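Local structure of lipoprotein (3O0Y) at residues D155-I158 with K162-L165; V198-A203 with K263-L268; P465-T470 with P550-G555. The protein is of unknown function but, as a putative lipoprotein whose family is related to zinc metallopeptidases, may be a membrane-anchored, peptidase-like protein. One frame throughout, in Å; residues are numbered along the deposited sequence.

Contact 1: D155-I158 with K162-L165; sequences DQPI and KEAL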
loop_
_atom_site.group_PDB
_atom_site.type_symbol
_atom_site.label_atom_id
_atom_site.label_comp_id
_atom_site.label_asym_id
_atom_site.label_seq_id
_atom_site.Cartn_x
_atom_site.Cartn_y
_atom_site.Cartn_z
ATOM N N ASP A 155 1.368 -14.743 5.591
ATOM C CA ASP A 155 0.110 -14.600 6.273
ATOM C C ASP A 155 -0.649 -15.904 6.437
ATOM O O ASP A 155 -1.492 -16.019 7.305
ATOM C CB ASP A 155 -0.776 -13.638 5.469
ATOM C CG ASP A 155 -0.130 -12.264 5.293
ATOM O OD1 ASP A 155 0.218 -11.640 6.307
ATOM O OD2 ASP A 155 -0.045 -11.810 4.130
ATOM N N GLN A 156 -0.392 -16.882 5.587
ATOM C CA GLN A 156 -1.127 -18.126 5.652
ATOM C C GLN A 156 -0.631 -18.989 6.805
ATOM O O GLN A 156 0.549 -19.297 6.883
ATOM C CB GLN A 156 -0.955 -18.865 4.326
ATOM C CG GLN A 156 -1.803 -20.112 4.242
ATOM C CD GLN A 156 -1.938 -20.740 2.879
ATOM O OE1 GLN A 156 -2.221 -21.961 2.777
ATOM N NE2 GLN A 156 -1.860 -19.959 1.862
ATOM N N PRO A 157 -1.524 -19.377 7.720
ATOM C CA PRO A 157 -1.020 -20.152 8.876
ATOM C C PRO A 157 -0.583 -21.536 8.482
ATOM O O PRO A 157 -1.205 -22.130 7.641
ATOM C CB PRO A 157 -2.244 -20.271 9.777
ATOM C CG PRO A 157 -3.399 -20.058 8.902
ATOM C CD PRO A 157 -2.981 -19.150 7.785
ATOM N N ILE A 158 0.490 -22.049 9.111
ATOM C CA ILE A 158 0.863 -23.442 8.971
ATOM C C ILE A 158 1.106 -23.995 10.355
ATOM O O ILE A 158 2.242 -24.016 10.825
ATOM C CB ILE A 158 2.085 -23.623 8.044
ATOM C CG1 ILE A 158 1.769 -23.049 6.659
ATOM C CG2 ILE A 158 2.419 -25.080 7.871
ATOM C CD1 ILE A 158 2.957 -22.868 5.842
ATOM N N LYS A 162 -3.888 -29.974 8.617
ATOM C CA LYS A 162 -4.911 -29.453 7.659
ATOM C C LYS A 162 -4.420 -28.159 6.997
ATOM O O LYS A 162 -4.552 -27.996 5.774
ATOM C CB LYS A 162 -6.287 -29.263 8.344
ATOM C CG LYS A 162 -7.301 -28.526 7.552
ATOM C CD LYS A 162 -7.775 -29.300 6.334
ATOM C CE LYS A 162 -8.852 -28.463 5.591
ATOM N NZ LYS A 162 -9.353 -29.218 4.424
ATOM N N GLU A 163 -3.823 -27.272 7.782
ATOM C CA GLU A 163 -3.243 -26.032 7.224
ATOM C C GLU A 163 -2.061 -26.313 6.297
ATOM O O GLU A 163 -1.927 -25.686 5.271
ATOM C CB GLU A 163 -2.855 -25.094 8.333
ATOM C CG GLU A 163 -4.082 -24.492 9.061
ATOM C CD GLU A 163 -3.762 -23.651 10.294
ATOM O OE1 GLU A 163 -2.586 -23.463 10.714
ATOM O OE2 GLU A 163 -4.733 -23.100 10.841
ATOM N N ALA A 164 -1.234 -27.313 6.598
ATOM C CA ALA A 164 -0.165 -27.671 5.662
ATOM C C ALA A 164 -0.737 -28.123 4.343
ATOM O O ALA A 164 -0.213 -27.818 3.279
ATOM C CB ALA A 164 0.688 -28.795 6.250
ATOM N N LEU A 165 -1.793 -28.890 4.411
ATOM C CA LEU A 165 -2.410 -29.424 3.211
ATOM C C LEU A 165 -3.084 -28.284 2.415
ATOM O O LEU A 165 -3.049 -28.275 1.183
ATOM C CB LEU A 165 -3.398 -30.524 3.548
ATOM C CG LEU A 165 -2.774 -31.876 4.012
ATOM C CD1 LEU A 165 -3.846 -32.824 4.554
ATOM C CD2 LEU A 165 -1.967 -32.551 2.883
HETATM O O HOH W 1 -2.569 -23.050 5.496
#

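Contact 2: V198-A203 with K263-L268; sequences VTLQGA and KASEQL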
loop_
_atom_site.group_PDB
_atom_site.type_symbol
_atom_site.label_atom_id
_atom_site.label_comp_id
_atom_site.label_asym_id
_atom_site.label_seq_id
_atom_site.Cartn_x
_atom_site.Cartn_y
_atom_site.Cartn_z
ATOM N N VAL A 198 10.252 -0.980 -20.153
ATOM C CA VAL A 198 10.868 -0.953 -18.836
ATOM C C VAL A 198 10.058 -1.781 -17.812
ATOM O O VAL A 198 10.648 -2.528 -16.984
ATOM C CB VAL A 198 11.149 0.503 -18.414
ATOM C CG1 VAL A 198 11.401 0.614 -16.875
ATOM C CG2 VAL A 198 12.363 1.101 -19.150
ATOM N N THR A 199 8.747 -1.606 -17.818
ATOM C CA THR A 199 7.874 -2.300 -16.859
ATOM C C THR A 199 7.878 -3.788 -17.160
ATOM O O THR A 199 8.071 -4.595 -16.262
ATOM C CB THR A 199 6.435 -1.785 -16.903
ATOM O OG1 THR A 199 6.451 -0.387 -16.587
ATOM C CG2 THR A 199 5.496 -2.566 -15.929
ATOM N N LEU A 200 7.725 -4.149 -18.430
ATOM C CA LEU A 200 7.780 -5.529 -18.823
ATOM C C LEU A 200 9.139 -6.198 -18.541
ATOM O O LEU A 200 9.183 -7.361 -18.128
ATOM C CB LEU A 200 7.340 -5.670 -20.278
ATOM C CG LEU A 200 6.762 -6.984 -20.767
ATOM C CD1 LEU A 200 5.628 -7.542 -19.890
ATOM C CD2 LEU A 200 6.270 -6.769 -22.191
ATOM N N GLN A 201 10.240 -5.490 -18.778
ATOM C CA GLN A 201 11.568 -6.014 -18.528
ATOM C C GLN A 201 11.734 -6.247 -17.040
ATOM O O GLN A 201 12.379 -7.211 -16.633
ATOM C CB GLN A 201 12.645 -5.040 -19.004
ATOM C CG GLN A 201 12.735 -4.911 -20.524
ATOM C CD GLN A 201 13.648 -3.790 -21.006
ATOM O OE1 GLN A 201 13.689 -2.677 -20.433
ATOM N NE2 GLN A 201 14.363 -4.068 -22.105
ATOM N N GLY A 202 11.180 -5.348 -16.209
ATOM C CA GLY A 202 11.301 -5.533 -14.782
ATOM C C GLY A 202 10.485 -6.747 -14.306
ATOM O O GLY A 202 10.969 -7.553 -13.462
ATOM N N ALA A 203 9.301 -6.951 -14.917
ATOM C CA ALA A 203 8.480 -8.155 -14.633
ATOM C C ALA A 203 9.254 -9.442 -15.026
ATOM O O ALA A 203 9.286 -10.435 -14.290
ATOM C CB ALA A 203 7.189 -8.116 -15.337
ATOM N N LYS A 263 7.894 -16.488 -20.455
ATOM C CA LYS A 263 7.974 -16.637 -21.906
ATOM C C LYS A 263 6.915 -15.768 -22.578
ATOM O O LYS A 263 7.221 -15.075 -23.544
ATOM C CB LYS A 263 7.791 -18.113 -22.292
ATOM C CG LYS A 263 7.828 -18.404 -23.801
ATOM C CD LYS A 263 7.841 -19.914 -24.097
ATOM C CE LYS A 263 7.919 -20.146 -25.630
ATOM N NZ LYS A 263 7.376 -21.480 -26.008
ATOM N N ALA A 264 5.681 -15.785 -22.070
ATOM C CA ALA A 264 4.627 -14.944 -22.645
ATOM C C ALA A 264 4.994 -13.459 -22.634
ATOM O O ALA A 264 4.736 -12.721 -23.612
ATOM C CB ALA A 264 3.273 -15.206 -21.921
ATOM N N SER A 265 5.524 -13.012 -21.491
ATOM C CA SER A 265 5.938 -11.642 -21.315
ATOM C C SER A 265 7.070 -11.289 -22.269
ATOM O O SER A 265 7.021 -10.232 -22.930
ATOM C CB SER A 265 6.355 -11.413 -19.865
ATOM O OG SER A 265 5.234 -11.590 -19.007
ATOM N N GLU A 266 8.052 -12.194 -22.390
ATOM C CA GLU A 266 9.095 -12.026 -23.421
ATOM C C GLU A 266 8.534 -11.827 -24.844
ATOM O O GLU A 266 9.002 -10.917 -25.564
ATOM C CB GLU A 266 10.097 -13.188 -23.365
ATOM C CG GLU A 266 11.078 -13.014 -22.228
ATOM C CD GLU A 266 11.977 -14.230 -21.957
ATOM O OE1 GLU A 266 13.050 -14.026 -21.360
ATOM O OE2 GLU A 266 11.609 -15.376 -22.303
ATOM N N GLN A 267 7.534 -12.622 -25.241
ATOM C CA GLN A 267 6.826 -12.433 -26.530
ATOM C C GLN A 267 6.256 -11.036 -26.720
ATOM O O GLN A 267 6.147 -10.581 -27.823
ATOM C CB GLN A 267 5.605 -13.367 -26.731
ATOM C CG GLN A 267 5.803 -14.865 -26.695
ATOM C CD GLN A 267 7.107 -15.303 -27.240
ATOM O OE1 GLN A 267 7.326 -15.318 -28.482
ATOM N NE2 GLN A 267 7.990 -15.714 -26.342
ATOM N N LEU A 268 5.815 -10.400 -25.644
ATOM C CA LEU A 268 5.253 -9.054 -25.731
ATOM C C LEU A 268 6.232 -7.878 -25.813
ATOM O O LEU A 268 5.842 -6.771 -26.160
ATOM C CB LEU A 268 4.406 -8.830 -24.454
ATOM C CG LEU A 268 2.931 -8.697 -24.675
ATOM C CD1 LEU A 268 2.376 -9.501 -25.788
ATOM C CD2 LEU A 268 2.235 -9.034 -23.329
#

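Contact 3: P465-T470 with P550-G555; sequences PYNAYT and PGQALG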
loop_
_atom_site.group_PDB
_atom_site.type_symbol
_atom_site.label_atom_id
_atom_site.label_comp_id
_atom_site.label_asym_id
_atom_site.label_seq_id
_atom_site.Cartn_x
_atom_site.Cartn_y
_atom_site.Cartn_z
ATOM N N PRO A 465 -9.580 0.730 1.535
ATOM C CA PRO A 465 -8.231 1.160 1.143
ATOM C C PRO A 465 -8.313 2.460 0.346
ATOM O O PRO A 465 -8.194 2.368 -0.935
ATOM C CB PRO A 465 -7.813 0.123 0.119
ATOM C CG PRO A 465 -9.042 -0.404 -0.412
ATOM C CD PRO A 465 -10.160 -0.180 0.546
ATOM N N TYR A 466 -8.860 3.503 0.912
ATOM C CA TYR A 466 -8.824 4.861 0.390
ATOM C C TYR A 466 -7.360 5.405 0.444
ATOM O O TYR A 466 -6.874 5.832 1.484
ATOM C CB TYR A 466 -9.749 5.746 1.213
ATOM C CG TYR A 466 -11.183 5.541 0.840
ATOM C CD1 TYR A 466 -11.652 5.994 -0.394
ATOM C CD2 TYR A 466 -12.069 4.852 1.670
ATOM C CE1 TYR A 466 -12.976 5.741 -0.788
ATOM C CE2 TYR A 466 -13.373 4.631 1.251
ATOM C CZ TYR A 466 -13.810 5.080 0.081
ATOM O OH TYR A 466 -15.150 4.882 -0.295
ATOM N N ASN A 467 -6.702 5.412 -0.668
ATOM C CA ASN A 467 -5.277 5.784 -0.727
ATOM C C ASN A 467 -4.985 7.200 -0.209
ATOM O O ASN A 467 -3.987 7.404 0.492
ATOM C CB ASN A 467 -4.826 5.642 -2.213
ATOM C CG ASN A 467 -3.359 5.757 -2.416
ATOM O OD1 ASN A 467 -2.583 4.931 -1.941
ATOM N ND2 ASN A 467 -2.960 6.739 -3.218
ATOM N N ALA A 468 -5.796 8.205 -0.587
ATOM C CA ALA A 468 -5.536 9.575 -0.195
ATOM C C ALA A 468 -5.727 9.718 1.303
ATOM O O ALA A 468 -4.896 10.308 1.981
ATOM C CB ALA A 468 -6.403 10.546 -0.981
ATOM N N TYR A 469 -6.733 9.075 1.826
ATOM C CA TYR A 469 -6.935 9.075 3.292
ATOM C C TYR A 469 -5.758 8.414 4.010
ATOM O O TYR A 469 -5.238 8.926 5.007
ATOM C CB TYR A 469 -8.263 8.400 3.672
ATOM C CG TYR A 469 -8.489 8.331 5.154
ATOM C CD1 TYR A 469 -9.280 9.210 5.817
ATOM C CD2 TYR A 469 -7.922 7.293 5.857
ATOM C CE1 TYR A 469 -9.473 9.111 7.182
ATOM C CE2 TYR A 469 -8.059 7.214 7.227
ATOM C CZ TYR A 469 -8.864 8.074 7.867
ATOM O OH TYR A 469 -9.045 7.959 9.251
ATOM N N THR A 470 -5.449 7.212 3.591
ATOM C CA THR A 470 -4.508 6.318 4.248
ATOM C C THR A 470 -3.088 6.874 4.163
ATOM O O THR A 470 -2.432 6.971 5.216
ATOM C CB THR A 470 -4.600 4.853 3.747
ATOM O OG1 THR A 470 -5.967 4.421 3.879
ATOM C CG2 THR A 470 -3.652 3.944 4.613
ATOM N N PRO A 550 0.084 4.379 -11.942
ATOM C CA PRO A 550 -0.346 5.741 -12.145
ATOM C C PRO A 550 -1.370 6.264 -11.158
ATOM O O PRO A 550 -2.399 5.649 -10.903
ATOM C CB PRO A 550 -0.928 5.745 -13.573
ATOM C CG PRO A 550 -0.705 4.434 -14.088
ATOM C CD PRO A 550 -0.346 3.494 -12.997
ATOM N N GLY A 551 -1.037 7.424 -10.587
ATOM C CA GLY A 551 -1.859 8.153 -9.641
ATOM C C GLY A 551 -1.664 7.834 -8.184
ATOM O O GLY A 551 -2.063 8.649 -7.311
ATOM N N GLN A 552 -1.141 6.660 -7.882
ATOM C CA GLN A 552 -1.020 6.162 -6.506
ATOM C C GLN A 552 -0.132 7.119 -5.708
ATOM O O GLN A 552 -0.454 7.373 -4.526
ATOM C CB GLN A 552 -0.566 4.701 -6.380
ATOM C CG GLN A 552 -0.610 4.132 -4.942
ATOM C CD GLN A 552 0.489 4.551 -4.016
ATOM O OE1 GLN A 552 1.627 4.779 -4.444
ATOM N NE2 GLN A 552 0.202 4.557 -2.668
ATOM N N ALA A 553 0.898 7.685 -6.331
ATOM C CA ALA A 553 1.839 8.552 -5.645
ATOM C C ALA A 553 1.220 9.873 -5.302
ATOM O O ALA A 553 1.823 10.663 -4.560
ATOM C CB ALA A 553 3.106 8.837 -6.549
ATOM N N LEU A 554 0.040 10.185 -5.845
ATOM C CA LEU A 554 -0.629 11.453 -5.568
ATOM C C LEU A 554 -1.325 11.501 -4.186
ATOM O O LEU A 554 -1.521 12.582 -3.632
ATOM C CB LEU A 554 -1.634 11.761 -6.679
ATOM C CG LEU A 554 -1.102 11.749 -8.082
ATOM C CD1 LEU A 554 -2.322 12.036 -9.038
ATOM C CD2 LEU A 554 0.052 12.734 -8.350
ATOM N N GLY A 555 -1.651 10.341 -3.594
ATOM C CA GLY A 555 -2.456 10.297 -2.393
ATOM C C GLY A 555 -1.841 10.932 -1.207
ATOM O O GLY A 555 -2.535 11.525 -0.321
#

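Contact 1: D155-I158 with K162-L165
Pro157 and Glu163 meet at the turn where the loop after helix 144-154 feeds into helix 161-172. The Glu163 side chain crosses that of Pro157 at about a right angle, and its carboxylate touches the ring at CB and CG: Glu163 OE1 is 3.3 Å from Pro157 CB, while Glu163 OE2 is 3.8 Å from Pro157 CG. An extended chain beyond CG, with CG set beside the backbone N (chi1 -70°), carries the acid back over the loop. Thr159 OG1 holds the carboxylate through OE1, while Thr160 OG1 bonds separately to the backbone Glu163 N. This side is the more open one, since Pro157 is exposed and Glu163 partly so.

The buried side is apolar. Ile158 CG2 lies 4.4 Å from Ala164 CB, a looser approach than that of proline and acid, but both residues also rest against helix 219-228, Ile158 touching Lys227 and Ile228, and Ala164 touching Phe224 and Ile228.

No direct hydrogen bond spans the two segments. A water lies between them instead, 2.7 Å from Pro157 O and 2.7 Å from Glu163 O, although other acceptors compete for its protons. The chemistry implies a junction held by van der Waals contact and a single water, probably not donating fully to both carbonyls, with the glutamate's polar end tied to Thr159, just ahead of its own helix.

Contact 2: V198-A203 with K263-L268
Leu200 reaches from helix 197-210 to Ser265 and Leu268 on helix 236-268, a helix-helix packing contact in the largely alpha-helical fold of this protein. The nearest CA atoms, Leu200 CA and Ser265 CA, are 6.9 Å apart, and a single leucine spans most of the interval. Its two methyls divide the work. Leu200 CD2 sits 3.6 Å from Leu268 CB, where the two leucine side chains cross at about a right angle. The same Leu200 CD2 lies 3.6 Å from Ser265 O, against the backbone of the turn. Leu200 CD1 instead meets the serine side chain, 3.9 Å from Ser265 CB. The branch faces the second helix because CG is placed opposite the backbone N (chi1 -155°). With an alanine in place of Leu200, both methyls would be gone, and a gap is likely to open here, Ser265 CB and Leu268 CB losing their leucine methyl neighbours.

The next shell fixes the partners. Ser265 OG is hydrogen-bonded to Val261 O one turn earlier and, weakly, to Gln185 NE2, which satisfies the hydroxyl, while CB is the nearer serine side-chain atom to Leu200 CD1. Gln185 also touches Leu200, Ala264 and Leu268, so helix 174-190 flanks the site, and Leu269 lies against Leu200 from the following loop.

Away from this interface, Gln267 braces the same turn: Lys263 O receives Gln267 N at 3.0 Å and also Gln267 NE2 at 3.0 Å, the side-chain hydrogen bond being nearly straight (164°) but arriving 43° out of the carbonyl plane.

Contact 3: P465-T470 with P550-G555
Asn467 and Gln552 are joined by two hydrogen bonds that use both ends of the asparagine amide. Gln552 NE2 donates to Asn467 OD1 at 2.9 Å, in the carbonyl plane on a lone pair, and Asn467 ND2 donates to the backbone Gln552 O at 2.9 Å with the same lone-pair geometry. The two amide planes stand 62° apart, so the groups meet crosswise and are not coplanar. A bend in Gln552 at chi2 (-77°) folds its amide back to this position. Outer partners fix it further: Asn467 ND2 also bonds to Leu295 O, Gln552 OE1 to Arg545 and Gln552 NE2 to Tyr556 OH.

Beside the polar pair the backbones close up, Ala468 CA and Gly555 CA being 3.9 Å apart. Asn467 ND2 lies 3.7 Å from Gly555 CA, an approach that the lack of a side chain there permits. A CA-H...O contact from Ala468 CA to Gly555 O (3.6 Å, 149° at the hydrogen) completes the packing.

A sulfate about 5 Å from the Gln552 side chain may mark a pocket. The arrangement is a side-chain amide tying the first turn of helix 467-483, just after Tyr466 at the N-cap, to an interhelical loop in the mostly helical core of a DUF885 protein.

How the contacts relate
Contact 3 is the core member of the set, its centre about 9 Å from that of the chain; contacts 1 and 2, with centres about 25 and 24 Å out, are peripheral yet largely buried locally. Their chemistry differs: a side-chain amide bonded to both the amide and the backbone carbonyl of Gln552 in contact 3, apolar leucine packing in contact 2, and a water-bridged, partly exposed turn in contact 1. Helix 236-268 supplies one side of contact 2 and, much earlier along its length, Leu242 against Ala164 and Leu165 of contact 1. Contacts 2 and 3 come within about 9 Å at their nearest atoms; helix 536-548, which touches Val198 and Thr199, leads into the loop of contact 3.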